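Local structure of putative agmatinase (Clostridium difficile, 3LHL) at residues L99-A104 against N196-I201; A107-E110 against D114-V117; T124-E129 against T175-G180; K142-I147 against N151-F156; L206-F211 against P217-V222. The protein probably hydrolyses agmatine to putrescine and urea, as a manganese-dependent enzyme of the arginase family. All blocks are in the same frame, centred on the assembly; numbering follows the deposited sequence.

Contact 1: L99-A104 against N196-I201; sequences LVTLPA and NIYLTI
The second shell of the manganese site begins here, where Thr101 and Ala104, at the start of helix 101-111, meet Tyr198 and Thr200 on strand 196-202. The closest approach of the two threonines is between their hydroxyls, with Thr101 OG1 3.4 Å from Thr200 OG1, a long, weak hydrogen bond at most, and not a settled one, since the Thr200 proton has another acceptor within reach. Thr200 OG1 is also hydrogen-bonded to His98 NE2 and to Asp245 OD1, while Thr101 OG1 and Tyr198 OH both bond to Asp245 OD2. One carboxylate on the neighbouring strand 240-247 therefore links all three hydroxyls. His98 binds manganese through ND1, so Thr200, holding the other ring nitrogen, probably helps to fix the orientation of that ligand. Within the fold this is a helix laid against an inner strand of the eight-stranded parallel sheet of the arginase family, and all four touching residues are buried. Their CB atoms point at the opposing segment, and the nearest CA atoms, those of Thr101 and Thr200, lie 7.2 Å apart. Van der Waals contacts surround the hydroxyls. The methyl Thr101 CG2 rests 3.7 Å from Thr200 OG1, and it meets Tyr198 CE2 at 3.9 Å, approaching the phenol obliquely. Because Tyr198 carries its ring anti to the backbone N (chi1 -177°), the phenol extends from the strand to the first turn of the helix. There Ala104 CB lies 3.5 Å from Tyr198 OH and 4.4 Å from Tyr198 CZ.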
# COMPACT_ATOMS: atom_id res chain seq x y z
N LEU A 99 -2.14 4.83 7.97
CA LEU A 99 -3.42 4.61 8.63
C LEU A 99 -4.60 4.56 7.65
O LEU A 99 -5.58 3.87 7.91
CB LEU A 99 -3.67 5.68 9.70
CG LEU A 99 -4.92 5.49 10.57
CD1 LEU A 99 -4.91 4.13 11.26
CD2 LEU A 99 -4.98 6.60 11.60
N VAL A 100 -4.49 5.26 6.52
CA VAL A 100 -5.57 5.27 5.54
C VAL A 100 -5.94 3.87 5.07
O VAL A 100 -7.04 3.63 4.57
CB VAL A 100 -5.22 6.12 4.27
CG1 VAL A 100 -4.85 7.54 4.67
CG2 VAL A 100 -4.09 5.46 3.49
N THR A 101 -5.01 2.93 5.24
CA THR A 101 -5.23 1.55 4.86
C THR A 101 -6.29 0.84 5.71
O THR A 101 -6.99 -0.05 5.23
CB THR A 101 -3.90 0.76 4.94
OG1 THR A 101 -2.99 1.25 3.94
CG2 THR A 101 -4.13 -0.73 4.73
N LEU A 102 -6.41 1.23 6.98
CA LEU A 102 -7.37 0.58 7.87
C LEU A 102 -8.82 0.65 7.37
O LEU A 102 -9.45 -0.38 7.16
CB LEU A 102 -7.26 1.15 9.29
CG LEU A 102 -8.22 0.63 10.37
CD1 LEU A 102 -8.24 -0.90 10.39
CD2 LEU A 102 -7.78 1.18 11.72
N PRO A 103 -9.36 1.87 7.16
CA PRO A 103 -10.74 1.96 6.67
C PRO A 103 -10.91 1.36 5.28
O PRO A 103 -11.95 0.76 4.99
CB PRO A 103 -11.01 3.47 6.69
CG PRO A 103 -9.65 4.08 6.52
CD PRO A 103 -8.80 3.21 7.41
N ALA A 104 -9.89 1.50 4.44
CA ALA A 104 -9.94 0.96 3.09
C ALA A 104 -10.05 -0.55 3.16
O ALA A 104 -10.89 -1.16 2.49
CB ALA A 104 -8.69 1.36 2.32
N ASN A 196 -8.00 -14.32 -2.32
CA ASN A 196 -8.29 -12.89 -2.43
C ASN A 196 -7.31 -12.13 -1.55
O ASN A 196 -7.14 -12.43 -0.37
CB ASN A 196 -9.73 -12.62 -2.00
CG ASN A 196 -10.74 -13.30 -2.90
OD1 ASN A 196 -11.70 -13.92 -2.43
ND2 ASN A 196 -10.53 -13.20 -4.20
N ILE A 197 -6.68 -11.13 -2.14
CA ILE A 197 -5.66 -10.36 -1.44
C ILE A 197 -5.87 -8.85 -1.38
O ILE A 197 -6.39 -8.23 -2.31
CB ILE A 197 -4.26 -10.64 -2.09
CG1 ILE A 197 -3.70 -11.97 -1.60
CG2 ILE A 197 -3.29 -9.50 -1.79
CD1 ILE A 197 -4.43 -13.20 -2.10
N TYR A 198 -5.48 -8.27 -0.25
CA TYR A 198 -5.50 -6.82 -0.11
C TYR A 198 -4.01 -6.51 -0.05
O TYR A 198 -3.32 -6.95 0.87
CB TYR A 198 -6.15 -6.34 1.18
CG TYR A 198 -6.20 -4.82 1.21
CD1 TYR A 198 -7.32 -4.13 0.75
CD2 TYR A 198 -5.09 -4.08 1.61
CE1 TYR A 198 -7.33 -2.74 0.67
CE2 TYR A 198 -5.08 -2.69 1.53
CZ TYR A 198 -6.20 -2.02 1.06
OH TYR A 198 -6.19 -0.64 0.96
N LEU A 199 -3.51 -5.77 -1.03
CA LEU A 199 -2.09 -5.43 -1.08
C LEU A 199 -1.81 -4.03 -0.58
O LEU A 199 -2.26 -3.05 -1.18
CB LEU A 199 -1.59 -5.58 -2.51
CG LEU A 199 -0.16 -5.12 -2.83
CD1 LEU A 199 0.85 -5.97 -2.08
CD2 LEU A 199 0.06 -5.22 -4.34
N THR A 200 -1.08 -3.92 0.52
CA THR A 200 -0.73 -2.63 1.08
C THR A 200 0.79 -2.47 1.05
O THR A 200 1.53 -3.22 1.68
CB THR A 200 -1.24 -2.46 2.54
OG1 THR A 200 -0.81 -1.19 3.05
CG2 THR A 200 -0.71 -3.59 3.44
N ILE A 201 1.24 -1.47 0.29
CA ILE A 201 2.66 -1.21 0.15
C ILE A 201 3.11 0.11 0.77
O ILE A 201 2.78 1.19 0.27
CB ILE A 201 3.06 -1.21 -1.35
CG1 ILE A 201 2.96 -2.62 -1.92
CG2 ILE A 201 4.48 -0.65 -1.53
CD1 ILE A 201 3.29 -2.72 -3.39

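Contact 2: A107-E110 against D114-V117; sequences AVHE and DIYV
With Ile115 CG1 anti to the backbone N (chi1 -174°) and CD1 continuing in an extended line (chi2 174°), the side chain reaches out to Val108, while its CG2 branch is left to meet His109. On the helix, Val108 answers with CG1, which is also anti to its own backbone N (chi1 179°). These contacts close the short helix-to-strand connection of the alpha/beta fold, between helix 101-111 and strand 115-120 of the parallel sheet. The two segments are nearest at His109 and Ile115, whose CA atoms stand 6.7 Å apart. No hydrogen bond spans the two segments, so their direct contact is purely one of packing. Val108 CG1 and Ile115 CD1 touch at 3.8 Å, the side chains crossing at about a right angle. Val242 of strand 240-247 packs on both of them, and Val85 of helix 70-86 touches Val108, which extends the apolar layer between helices and sheet. His109 is partly exposed, whereas Val108 and Ile115 are buried, and Ile147 of helix 140-148 lies against it. The imidazole turns its edge, not a face, to the isoleucine: Ile115 CG2 sits near the ring plane, 3.8 Å from His109 CD2.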
# COMPACT_ATOMS: atom_id res chain seq x y z
N ALA A 107 -13.51 -1.72 4.27
CA ALA A 107 -14.50 -1.67 3.20
C ALA A 107 -14.35 -2.89 2.29
O ALA A 107 -15.35 -3.44 1.81
CB ALA A 107 -14.34 -0.38 2.39
N VAL A 108 -13.12 -3.33 2.06
CA VAL A 108 -12.87 -4.49 1.22
C VAL A 108 -13.24 -5.77 1.97
O VAL A 108 -13.89 -6.66 1.42
CB VAL A 108 -11.39 -4.57 0.79
CG1 VAL A 108 -11.16 -5.80 -0.07
CG2 VAL A 108 -10.99 -3.31 0.01
N HIS A 109 -12.83 -5.84 3.23
CA HIS A 109 -13.10 -7.01 4.06
C HIS A 109 -14.60 -7.25 4.24
O HIS A 109 -15.04 -8.38 4.41
CB HIS A 109 -12.41 -6.86 5.42
CG HIS A 109 -12.64 -8.02 6.34
ND1 HIS A 109 -13.51 -7.97 7.41
CD2 HIS A 109 -12.14 -9.28 6.33
CE1 HIS A 109 -13.55 -9.15 8.01
NE2 HIS A 109 -12.72 -9.96 7.37
N GLU A 110 -15.38 -6.17 4.20
CA GLU A 110 -16.84 -6.27 4.35
C GLU A 110 -17.42 -7.25 3.33
O GLU A 110 -18.34 -8.00 3.63
CB GLU A 110 -17.49 -4.90 4.15
CG GLU A 110 -17.09 -3.85 5.18
CD GLU A 110 -17.49 -4.23 6.59
OE1 GLU A 110 -17.17 -5.36 7.02
OE2 GLU A 110 -18.13 -3.40 7.28
N ASP A 114 -13.09 -13.74 3.68
CA ASP A 114 -11.92 -14.61 3.67
C ASP A 114 -10.82 -14.00 2.80
O ASP A 114 -10.53 -14.50 1.71
CB ASP A 114 -12.30 -15.99 3.13
CG ASP A 114 -11.10 -16.90 2.97
OD1 ASP A 114 -10.33 -17.05 3.94
OD2 ASP A 114 -10.93 -17.46 1.86
N ILE A 115 -10.21 -12.93 3.28
CA ILE A 115 -9.17 -12.27 2.50
C ILE A 115 -7.80 -12.33 3.17
O ILE A 115 -7.70 -12.42 4.39
CB ILE A 115 -9.56 -10.79 2.24
CG1 ILE A 115 -8.54 -10.13 1.31
CG2 ILE A 115 -9.65 -10.03 3.56
CD1 ILE A 115 -8.91 -8.73 0.88
N TYR A 116 -6.76 -12.28 2.35
CA TYR A 116 -5.38 -12.31 2.84
C TYR A 116 -4.74 -10.94 2.62
O TYR A 116 -5.08 -10.23 1.68
CB TYR A 116 -4.59 -13.39 2.11
CG TYR A 116 -5.10 -14.78 2.41
CD1 TYR A 116 -4.64 -15.49 3.52
CD2 TYR A 116 -6.10 -15.36 1.63
CE1 TYR A 116 -5.16 -16.74 3.85
CE2 TYR A 116 -6.63 -16.61 1.94
CZ TYR A 116 -6.15 -17.30 3.06
OH TYR A 116 -6.68 -18.52 3.39
N VAL A 117 -3.81 -10.59 3.50
CA VAL A 117 -3.14 -9.30 3.41
C VAL A 117 -1.64 -9.43 3.12
O VAL A 117 -0.91 -10.12 3.82
CB VAL A 117 -3.29 -8.51 4.74
CG1 VAL A 117 -2.55 -7.18 4.65
CG2 VAL A 117 -4.76 -8.30 5.06

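Contact 3: T124-E129 against T175-G180; sequences TDLREE and TYMEIG. With MN (manganese (II) ion), chain B.
Asp125 OD2 binds a manganese ion at 2.3 Å, and the residues on either side of it in the chain, Thr124 and Leu126, pack against the selenomethionine at Met177. Three other protein atoms complete the protein ligands of this ion: His98 ND1, Asp121 OD2 and Asp202 OD2. The backbone around the aspartate is held by an ST turn, in which Leu126 N donates to Thr124 OG1 over 3.2 Å in a nearly straight bond (165°). This accepting hydroxyl sits between the backbone N and the carbonyl carbon of Thr124 (chi1 72°), which leaves the CG2 methyl anti to the carbonyl carbon, where it touches Met177. Met177 comes from strand 176-179, the outermost of the parallel sheet at this end, and its chain bends at chi3 (-74°) to bring CE against Thr124 and Leu126. CE lies 3.7 Å from Thr124 CG2, the two side chains meeting at a slant. It also reaches Leu126 CD1 at 4.0 Å, here tip to tip. The other leucine methyl, Leu126 CD2, stands 4.4 Å from Thr175 CG2, a looser approach. Phe166 of helix 163-170 touches both Thr124 and Met177, and Ile141 of helix 140-148 lies on Leu126. The loop thus rests on an apolar base while presenting its aspartate to the metal, as in the Asp-x-His-x-Asp segment, here Asp121, His123 and Asp125, that supplies manganese ligands in the arginase family.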
# COMPACT_ATOMS: atom_id res chain seq x y z
N THR A 124 7.20 -2.91 11.20
CA THR A 124 6.21 -3.93 11.51
C THR A 124 4.80 -3.35 11.60
O THR A 124 3.84 -3.96 11.13
CB THR A 124 6.52 -4.64 12.86
OG1 THR A 124 6.25 -3.74 13.95
CG2 THR A 124 7.98 -5.09 12.93
N ASP A 125 4.68 -2.18 12.21
CA ASP A 125 3.38 -1.54 12.39
C ASP A 125 2.48 -2.41 13.27
O ASP A 125 1.26 -2.33 13.20
CB ASP A 125 2.69 -1.31 11.03
CG ASP A 125 3.29 -0.15 10.27
OD1 ASP A 125 4.11 0.59 10.86
OD2 ASP A 125 2.93 0.04 9.09
N LEU A 126 3.10 -3.22 14.12
CA LEU A 126 2.35 -4.11 14.99
C LEU A 126 2.11 -3.59 16.41
O LEU A 126 1.36 -4.20 17.17
CB LEU A 126 3.04 -5.47 15.05
CG LEU A 126 2.87 -6.37 13.82
CD1 LEU A 126 3.62 -7.67 14.01
CD2 LEU A 126 1.38 -6.66 13.60
N ARG A 127 2.72 -2.47 16.78
CA ARG A 127 2.49 -1.99 18.14
C ARG A 127 1.03 -1.60 18.36
O ARG A 127 0.34 -1.15 17.44
CB ARG A 127 3.42 -0.81 18.47
CG ARG A 127 3.15 0.49 17.75
CD ARG A 127 4.31 1.44 18.01
NE ARG A 127 5.55 0.89 17.44
CZ ARG A 127 6.77 1.29 17.77
NH1 ARG A 127 6.95 2.25 18.67
NH2 ARG A 127 7.82 0.73 17.19
N GLU A 128 0.56 -1.81 19.59
CA GLU A 128 -0.82 -1.53 19.98
C GLU A 128 -1.15 -0.04 19.92
O GLU A 128 -2.24 0.35 19.51
CB GLU A 128 -1.06 -2.08 21.38
CG GLU A 128 -2.49 -1.93 21.91
CD GLU A 128 -3.54 -2.58 21.03
OE1 GLU A 128 -3.25 -3.61 20.39
OE2 GLU A 128 -4.68 -2.06 20.99
N GLU A 129 -0.20 0.80 20.33
CA GLU A 129 -0.41 2.24 20.30
C GLU A 129 0.86 2.98 19.92
O GLU A 129 1.96 2.43 19.98
CB GLU A 129 -0.84 2.77 21.68
CG GLU A 129 -2.17 2.29 22.20
CD GLU A 129 -2.62 3.11 23.41
OE1 GLU A 129 -1.75 3.54 24.20
OE2 GLU A 129 -3.84 3.31 23.58
N THR A 175 1.40 -13.44 12.59
CA THR A 175 1.51 -13.01 11.20
C THR A 175 2.73 -13.68 10.61
O THR A 175 3.59 -14.16 11.35
CB THR A 175 1.73 -11.48 11.04
OG1 THR A 175 3.09 -11.17 11.35
CG2 THR A 175 0.81 -10.69 11.97
N TYR A 176 2.81 -13.73 9.29
CA TYR A 176 3.98 -14.28 8.64
C TYR A 176 4.84 -13.06 8.36
O TYR A 176 4.35 -12.05 7.85
CB TYR A 176 3.64 -14.95 7.31
CG TYR A 176 4.88 -15.22 6.50
CD1 TYR A 176 5.68 -16.33 6.75
CD2 TYR A 176 5.30 -14.31 5.52
CE1 TYR A 176 6.87 -16.53 6.06
CE2 TYR A 176 6.49 -14.50 4.82
CZ TYR A 176 7.27 -15.62 5.10
OH TYR A 176 8.44 -15.82 4.42
N MSE A 177 6.13 -13.14 8.67
CA MSE A 177 7.00 -12.00 8.45
C MSE A 177 8.38 -12.36 7.93
O MSE A 177 9.07 -13.18 8.53
CB MSE A 177 7.15 -11.21 9.75
CG MSE A 177 8.08 -10.01 9.64
SE MSE A 177 8.33 -9.10 11.33
CE MSE A 177 6.60 -8.23 11.45
N GLU A 178 8.77 -11.76 6.82
CA GLU A 178 10.11 -12.00 6.30
C GLU A 178 10.90 -10.76 6.72
O GLU A 178 10.59 -9.64 6.29
CB GLU A 178 10.14 -12.14 4.78
CG GLU A 178 11.47 -12.74 4.31
CD GLU A 178 11.80 -12.45 2.86
OE1 GLU A 178 10.89 -12.57 2.01
OE2 GLU A 178 12.97 -12.11 2.57
N ILE A 179 11.89 -10.97 7.56
CA ILE A 179 12.69 -9.86 8.05
C ILE A 179 13.89 -9.55 7.17
O ILE A 179 14.57 -10.45 6.68
CB ILE A 179 13.17 -10.14 9.50
CG1 ILE A 179 11.95 -10.31 10.41
CG2 ILE A 179 14.09 -9.02 9.99
CD1 ILE A 179 12.28 -10.84 11.79
N GLY A 180 14.12 -8.26 6.95
CA GLY A 180 15.25 -7.81 6.16
C GLY A 180 15.28 -8.15 4.68
O GLY A 180 16.32 -8.01 4.04
MN MN B . 3.79 1.40 7.38

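Contact 4: K142-I147 against N151-F156; sequences KRIWDI and NKIFQF
Ile153 CD1 is the atom on which the contact turns: it lies 3.6 Å from Trp145 CA and 3.7 Å from Trp145 CB, close against the helix backbone. It is near the plane of the indole, at the ring's edge, with Trp145 CD1 4.1 Å away, so no face of the ring is stacked on it. A second helix residue completes this first shell, Ile144 CG2 standing 4.1 Å from the same methyl. Ile153 carries CG1 anti to its carbonyl carbon (chi1 -54°), and the extended remainder of the branch (chi2 173°) delivers CD1 to the helix. Its approach to Trp145 is close to perpendicular. The next shell fixes the indole: NE1 is hydrogen-bonded to Asp150 OD1, and His174 and Phe168 each make an edge-to-face contact with the ring. Ile144 is backed by Phe105 of helix 101-111 and Val117 of strand 115-120. On the outer side of the helix, Arg143 NH1 and Asp146 OD2 form a salt bridge of 2.6 Å, with the carboxylate at the guanidinium edge and in its plane. Arg143 NH2 and Lys142 NZ both reach Glu128, one to each carboxylate oxygen, tying the helix to the loop that carries Asp125. The packing joins the second and third elements of a beta-alpha-beta crossover, strand 115-120, helix 140-148 and strand 153-158, whose two strands are neighbours in the parallel sheet.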
# COMPACT_ATOMS: atom_id res chain seq x y z
N LYS A 142 -1.62 -4.01 13.33
CA LYS A 142 -2.16 -4.60 14.55
C LYS A 142 -3.67 -4.44 14.47
O LYS A 142 -4.42 -5.36 14.82
CB LYS A 142 -1.61 -3.87 15.78
CG LYS A 142 -2.08 -4.46 17.10
CD LYS A 142 -1.63 -5.91 17.27
CE LYS A 142 -2.23 -6.55 18.50
NZ LYS A 142 -1.85 -5.83 19.76
N ARG A 143 -4.13 -3.28 14.02
CA ARG A 143 -5.56 -3.03 13.88
C ARG A 143 -6.17 -4.04 12.92
O ARG A 143 -7.24 -4.59 13.17
CB ARG A 143 -5.82 -1.62 13.35
CG ARG A 143 -5.54 -0.54 14.36
CD ARG A 143 -6.32 -0.80 15.64
NE ARG A 143 -5.49 -0.44 16.79
CZ ARG A 143 -5.12 -1.29 17.74
NH1 ARG A 143 -5.51 -2.56 17.70
NH2 ARG A 143 -4.33 -0.87 18.71
N ILE A 144 -5.47 -4.29 11.81
CA ILE A 144 -5.95 -5.24 10.82
C ILE A 144 -5.93 -6.66 11.36
O ILE A 144 -6.82 -7.45 11.06
CB ILE A 144 -5.11 -5.15 9.53
CG1 ILE A 144 -5.40 -3.80 8.84
CG2 ILE A 144 -5.42 -6.34 8.62
CD1 ILE A 144 -4.61 -3.55 7.57
N TRP A 145 -4.92 -6.99 12.16
CA TRP A 145 -4.85 -8.33 12.74
C TRP A 145 -6.05 -8.56 13.66
O TRP A 145 -6.56 -9.68 13.77
CB TRP A 145 -3.56 -8.51 13.53
CG TRP A 145 -3.49 -9.85 14.20
CD1 TRP A 145 -3.16 -11.04 13.62
CD2 TRP A 145 -3.81 -10.14 15.56
NE1 TRP A 145 -3.26 -12.06 14.54
CE2 TRP A 145 -3.66 -11.54 15.74
CE3 TRP A 145 -4.21 -9.36 16.66
CZ2 TRP A 145 -3.89 -12.17 16.97
CZ3 TRP A 145 -4.45 -9.98 17.88
CH2 TRP A 145 -4.29 -11.37 18.03
N ASP A 146 -6.50 -7.50 14.34
CA ASP A 146 -7.65 -7.61 15.22
C ASP A 146 -8.88 -8.01 14.40
O ASP A 146 -9.85 -8.53 14.95
CB ASP A 146 -7.94 -6.29 15.94
CG ASP A 146 -6.99 -6.02 17.08
OD1 ASP A 146 -6.47 -6.99 17.67
OD2 ASP A 146 -6.76 -4.84 17.40
N ILE A 147 -8.84 -7.75 13.10
CA ILE A 147 -9.96 -8.08 12.24
C ILE A 147 -9.88 -9.47 11.60
O ILE A 147 -10.87 -10.19 11.57
CB ILE A 147 -10.12 -7.03 11.11
CG1 ILE A 147 -10.39 -5.65 11.72
CG2 ILE A 147 -11.27 -7.43 10.19
CD1 ILE A 147 -10.46 -4.54 10.69
N ASN A 151 -2.60 -16.25 10.53
CA ASN A 151 -2.51 -16.91 9.23
C ASN A 151 -3.19 -16.19 8.09
O ASN A 151 -3.66 -16.82 7.15
CB ASN A 151 -3.06 -18.33 9.36
CG ASN A 151 -2.36 -19.13 10.44
OD1 ASN A 151 -3.00 -19.79 11.26
ND2 ASN A 151 -1.03 -19.07 10.46
N LYS A 152 -3.25 -14.86 8.16
CA LYS A 152 -3.88 -14.08 7.10
C LYS A 152 -2.97 -12.95 6.64
O LYS A 152 -3.07 -12.48 5.50
CB LYS A 152 -5.20 -13.47 7.59
CG LYS A 152 -6.12 -14.44 8.31
CD LYS A 152 -6.56 -15.59 7.41
CE LYS A 152 -7.37 -15.09 6.23
NZ LYS A 152 -7.98 -16.24 5.50
N ILE A 153 -2.08 -12.52 7.53
CA ILE A 153 -1.17 -11.41 7.23
C ILE A 153 0.24 -11.87 6.92
O ILE A 153 0.82 -12.68 7.65
CB ILE A 153 -1.16 -10.43 8.41
CG1 ILE A 153 -2.60 -10.01 8.73
CG2 ILE A 153 -0.29 -9.21 8.07
CD1 ILE A 153 -2.74 -9.16 9.97
N PHE A 154 0.78 -11.36 5.82
CA PHE A 154 2.13 -11.69 5.36
C PHE A 154 2.91 -10.40 5.17
O PHE A 154 2.54 -9.55 4.36
CB PHE A 154 2.05 -12.47 4.05
CG PHE A 154 1.32 -13.76 4.17
CD1 PHE A 154 2.02 -14.96 4.33
CD2 PHE A 154 -0.07 -13.78 4.20
CE1 PHE A 154 1.34 -16.15 4.53
CE2 PHE A 154 -0.76 -14.98 4.39
CZ PHE A 154 -0.06 -16.17 4.56
N GLN A 155 4.00 -10.25 5.92
CA GLN A 155 4.80 -9.04 5.87
C GLN A 155 6.15 -9.30 5.23
O GLN A 155 6.76 -10.35 5.45
CB GLN A 155 4.95 -8.50 7.29
CG GLN A 155 3.66 -8.60 8.09
CD GLN A 155 3.73 -7.91 9.44
OE1 GLN A 155 3.80 -6.69 9.51
NE2 GLN A 155 3.70 -8.70 10.50
N PHE A 156 6.62 -8.33 4.45
CA PHE A 156 7.89 -8.46 3.75
C PHE A 156 8.77 -7.22 3.83
O PHE A 156 8.28 -6.10 3.77
CB PHE A 156 7.63 -8.76 2.27
CG PHE A 156 6.88 -10.02 2.04
CD1 PHE A 156 7.56 -11.22 1.82
CD2 PHE A 156 5.49 -10.03 2.06
CE1 PHE A 156 6.86 -12.40 1.61
CE2 PHE A 156 4.78 -11.21 1.86
CZ PHE A 156 5.47 -12.40 1.63

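Contact 5: L206-F211 against P217-V222; sequences LDASVF and PEPGGV
Asp207 is held to the 217-222 segment through both its backbone and its carboxylate. Its backbone N donates to Val222 O over 2.9 Å in a nearly linear bond (166°). Its OD1 receives Gly221 N at 3.1 Å (156°) on the anti lone pair, the one facing away from OD2. Gly220 N is closer to OD1, at 2.8 Å, but that bond is weak because it is strongly bent (128°). The second oxygen works within its own segment: Ser209 N reaches Asp207 OD2 at 3.0 Å from well above the carboxylate plane, forming an Asx turn. Asp207 O, in turn, accepts from both Val210 N and Phe211 N. A water takes the backbone N-H of Glu218 at 2.7 Å and bonds weakly to Leu206 O. From outside, Arg159 NH2 hydrogen-bonds to Glu218 O. The CA atoms of Asp207 and Gly221 come within 3.6 Å, an approach in which Gly221 presents no side chain. Packing flanks the polar centre, with Ala208 CB against Pro217 CB at 3.6 Å on one flank and Leu206 near Val222 on the other. Since backbone N-H groups supply all the direct hydrogen bonds across the contact, one aspartate probably fixes the path of the loop after strand 196-202, and with it Glu218, whose side chain lies about 4 Å from that of the manganese ligand His123.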
# COMPACT_ATOMS: atom_id res chain seq x y z
N LEU A 206 11.45 0.39 0.60
CA LEU A 206 12.63 0.63 -0.22
C LEU A 206 13.70 1.23 0.69
O LEU A 206 13.37 1.89 1.68
CB LEU A 206 12.30 1.61 -1.35
CG LEU A 206 11.35 1.09 -2.43
CD1 LEU A 206 10.77 2.24 -3.22
CD2 LEU A 206 12.11 0.13 -3.34
N ASP A 207 14.96 0.99 0.37
CA ASP A 207 16.05 1.52 1.18
C ASP A 207 15.93 3.03 1.35
O ASP A 207 15.48 3.73 0.44
CB ASP A 207 17.41 1.19 0.56
CG ASP A 207 18.56 1.72 1.40
OD1 ASP A 207 18.69 1.26 2.56
OD2 ASP A 207 19.32 2.59 0.91
N ALA A 208 16.34 3.52 2.51
CA ALA A 208 16.27 4.95 2.81
C ALA A 208 17.03 5.83 1.82
O ALA A 208 16.56 6.92 1.49
CB ALA A 208 16.79 5.20 4.23
N SER A 209 18.18 5.38 1.34
CA SER A 209 18.97 6.18 0.40
C SER A 209 18.39 6.15 -1.01
O SER A 209 18.75 6.97 -1.86
CB SER A 209 20.42 5.69 0.36
OG SER A 209 21.04 5.84 1.62
N VAL A 210 17.50 5.20 -1.25
CA VAL A 210 16.86 5.06 -2.55
C VAL A 210 15.56 5.87 -2.54
O VAL A 210 15.26 6.58 -3.49
CB VAL A 210 16.52 3.58 -2.85
CG1 VAL A 210 15.64 3.48 -4.10
CG2 VAL A 210 17.82 2.78 -3.01
N PHE A 211 14.80 5.75 -1.45
CA PHE A 211 13.52 6.44 -1.31
C PHE A 211 13.53 7.25 -0.01
O PHE A 211 12.88 6.87 0.97
CB PHE A 211 12.38 5.42 -1.27
CG PHE A 211 10.99 6.01 -1.41
CD1 PHE A 211 10.44 6.24 -2.67
CD2 PHE A 211 10.24 6.32 -0.28
CE1 PHE A 211 9.15 6.77 -2.80
CE2 PHE A 211 8.96 6.85 -0.40
CZ PHE A 211 8.41 7.08 -1.66
N PRO A 217 12.64 7.03 7.25
CA PRO A 217 13.62 6.30 6.44
C PRO A 217 14.38 5.26 7.27
O PRO A 217 14.81 5.54 8.38
CB PRO A 217 14.55 7.40 5.94
CG PRO A 217 13.69 8.61 5.93
CD PRO A 217 12.91 8.48 7.20
N GLU A 218 14.55 4.07 6.71
CA GLU A 218 15.26 3.00 7.41
C GLU A 218 16.33 2.37 6.52
O GLU A 218 16.02 1.73 5.51
CB GLU A 218 14.26 1.92 7.86
CG GLU A 218 14.87 0.81 8.69
CD GLU A 218 15.39 1.29 10.04
OE1 GLU A 218 14.74 2.17 10.65
OE2 GLU A 218 16.43 0.77 10.49
N PRO A 219 17.61 2.53 6.89
CA PRO A 219 18.70 1.95 6.10
C PRO A 219 18.59 0.43 6.03
O PRO A 219 18.03 -0.20 6.92
CB PRO A 219 19.96 2.38 6.87
CG PRO A 219 19.52 3.65 7.57
CD PRO A 219 18.13 3.29 8.04
N GLY A 220 19.12 -0.15 4.96
CA GLY A 220 19.08 -1.60 4.81
C GLY A 220 17.92 -2.18 4.02
O GLY A 220 17.64 -3.37 4.15
N GLY A 221 17.24 -1.37 3.22
CA GLY A 221 16.13 -1.89 2.44
C GLY A 221 16.56 -2.31 1.04
O GLY A 221 17.75 -2.26 0.71
N VAL A 222 15.60 -2.74 0.22
CA VAL A 222 15.90 -3.16 -1.15
C VAL A 222 15.91 -1.96 -2.09
O VAL A 222 15.29 -0.93 -1.81
CB VAL A 222 14.86 -4.17 -1.67
CG1 VAL A 222 15.08 -5.53 -1.03
CG2 VAL A 222 13.46 -3.66 -1.39
O HOH W 1 12.96 3.28 4.66

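Contacts 1 to 4 are built on one parallel sheet, and contact 5 lies in the loop that follows strand 196-202. Contacts 1 and 2 share helix 101-111, their centres 9 Å apart, and backbone hydrogen bonds between Tyr116 and both Asn196 and Tyr198 join their strands. Strand pairing at Val117 carries the sheet on to contact 4, which in turn touches contact 3, 8 Å away centre to centre and also paired to it in the sheet. Contact 3 binds manganese directly; side chains of contacts 1 and 5 come within about 7 Å of a manganese ion, and Ile144 of contact 4 within about 10 Å. Contact 2 lies away from the metal sites, its centre about 29 Å from that of contact 5.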